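PDB 6M8V: flavin prenyltransferase UbiX from Methanocaldococcus jannaschii, which probably transfers a dimethylallyl group from dimethylallyl phosphate to reduced FMN, making the prenylated flavin cofactor used by UbiD-type decarboxylases. Local coordinates for residues 122-125 with 126-130. Numbering follows the deposited sequence.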
loop_
_atom_site.group_PDB
_atom_site.type_symbol
_atom_site.label_atom_id
_atom_site.label_comp_id
_atom_site.label_asym_id
_atom_site.label_seq_id
_atom_site.Cartn_x
_atom_site.Cartn_y
_atom_site.Cartn_z
ATOM N N MET A 122 15.377 23.135 -4.726
ATOM C CA MET A 122 15.986 23.044 -3.411
ATOM C C MET A 122 15.217 23.921 -2.430
ATOM O O MET A 122 15.042 25.121 -2.677
ATOM C CB MET A 122 17.455 23.452 -3.489
ATOM C CG MET A 122 18.247 23.194 -2.235
ATOM S SD MET A 122 19.924 23.845 -2.393
ATOM C CE MET A 122 20.510 23.572 -0.737
ATOM N N PRO A 123 14.684 23.352 -1.339
ATOM C CA PRO A 123 14.622 21.912 -1.062
ATOM C C PRO A 123 13.605 21.191 -1.952
ATOM O O PRO A 123 12.867 21.850 -2.690
ATOM C CB PRO A 123 14.163 21.842 0.406
ATOM C CG PRO A 123 14.168 23.248 0.916
ATOM C CD PRO A 123 14.070 24.150 -0.267
ATOM N N PHE A 124 13.582 19.863 -1.883
ATOM C CA PHE A 124 12.497 19.066 -2.443
ATOM C C PHE A 124 11.407 18.878 -1.394
ATOM O O PHE A 124 11.690 18.752 -0.200
ATOM C CB PHE A 124 12.996 17.685 -2.882
ATOM C CG PHE A 124 13.869 17.695 -4.109
ATOM C CD1 PHE A 124 13.449 18.307 -5.277
ATOM C CD2 PHE A 124 15.100 17.060 -4.097
ATOM C CE1 PHE A 124 14.242 18.300 -6.411
ATOM C CE2 PHE A 124 15.901 17.049 -5.226
ATOM C CZ PHE A 124 15.468 17.669 -6.387
ATOM N N ASN A 125 10.152 18.848 -1.847
ATOM C CA ASN A 125 9.060 18.417 -0.988
ATOM C C ASN A 125 8.701 16.968 -1.321
ATOM O O ASN A 125 9.299 16.341 -2.196
ATOM C CB ASN A 125 7.850 19.357 -1.105
ATOM C CG ASN A 125 7.224 19.380 -2.494
ATOM O OD1 ASN A 125 7.170 18.367 -3.202
ATOM N ND2 ASN A 125 6.718 20.549 -2.879
ATOM N N SER A 126 7.707 16.431 -0.610
ATOM C CA SER A 126 7.339 15.028 -0.783
ATOM C C SER A 126 6.722 14.743 -2.139
ATOM O O SER A 126 6.773 13.599 -2.602
ATOM C CB SER A 126 6.366 14.603 0.310
ATOM O OG SER A 126 7.066 14.390 1.520
ATOM N N ILE A 127 6.127 15.746 -2.778
ATOM C CA ILE A 127 5.568 15.550 -4.108
ATOM C C ILE A 127 6.683 15.347 -5.124
ATOM O O ILE A 127 6.636 14.424 -5.949
ATOM C CB ILE A 127 4.654 16.733 -4.476
ATOM C CG1 ILE A 127 3.532 16.849 -3.435
ATOM C CG2 ILE A 127 4.072 16.542 -5.862
ATOM C CD1 ILE A 127 2.587 18.006 -3.646
ATOM N N HIS A 128 7.708 16.204 -5.078
ATOM C CA HIS A 128 8.875 16.011 -5.935
ATOM C C HIS A 128 9.479 14.635 -5.711
ATOM O O HIS A 128 9.763 13.901 -6.664
ATOM C CB HIS A 128 9.931 17.091 -5.657
ATOM C CG HIS A 128 9.386 18.486 -5.629
ATOM N ND1 HIS A 128 9.878 19.458 -4.781
ATOM C CD2 HIS A 128 8.407 19.080 -6.353
ATOM C CE1 HIS A 128 9.217 20.586 -4.977
ATOM N NE2 HIS A 128 8.318 20.383 -5.922
ATOM N N LEU A 129 9.688 14.268 -4.447
ATOM C CA LEU A 129 10.383 13.019 -4.151
ATOM C C LEU A 129 9.579 11.812 -4.621
ATOM O O LEU A 129 10.143 10.856 -5.163
ATOM C CB LEU A 129 10.685 12.939 -2.655
ATOM C CG LEU A 129 11.768 13.934 -2.218
ATOM C CD1 LEU A 129 11.788 14.146 -0.703
ATOM C CD2 LEU A 129 13.140 13.460 -2.704
ATOM N N GLU A 130 8.257 11.841 -4.450
ATOM C CA GLU A 130 7.450 10.717 -4.912
ATOM C C GLU A 130 7.400 10.656 -6.436
ATOM O O GLU A 130 7.366 9.564 -7.020
ATOM C CB GLU A 130 6.041 10.805 -4.330
ATOM C CG GLU A 130 5.283 9.484 -4.373
ATOM C CD GLU A 130 4.488 9.306 -5.655
ATOM O OE1 GLU A 130 3.953 10.314 -6.164
ATOM O OE2 GLU A 130 4.393 8.161 -6.151
#
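The carboxamide of Asn125 lies over one face of the His128 imidazole, the two planes only 21° apart, and from there it reaches back to the start of the helix that carries the histidine. His128 can be followed outward from CB, which faces the loop and touches Phe124 CD1 at 3.7 Å and, in a different direction, the backbone oxygen of Asn125. Its CG and CD2 pass beneath Asn125 OD1, which stands 3.2 Å above the plane of the His128 ring, over its centre. ND1 turns to the Asn125 backbone, with the nitrogen N of that residue 3.0 Å away, while Phe124 CA lies in the ring plane at its edge. CE1 sits under the amide nitrogen, 3.3 Å from Asn125 ND2. At the tip, NE2 is hydrogen-bonded to Asp106 of a neighbouring subunit, whose other carboxylate oxygen takes Asn125 ND2, tying the stacked pair to another chain of the dodecamer. Asn125 is the N-cap of helix 126-137, which follows strand 114-119 of the parallel flavoprotein sheet. With chi1 at 63°, its CG is tucked between the backbone N and carbonyl carbon, and OD1 folds forward to accept a nearly straight bond from His128 N (2.9 Å, 166°) and a weak, bent one from Ile127 N. The first helical turn closes where Leu129 N donates to Asn125 O, while Leu129 CG packs 4.0 Å from Phe124 CB. Phe124 and His128 also rest against Met86, a residue of the FMN pocket. An alanine in place of His128 is likely to open a gap beneath the Asn125 amide and to cost Asp106 of the neighbouring subunit one of its two partners here.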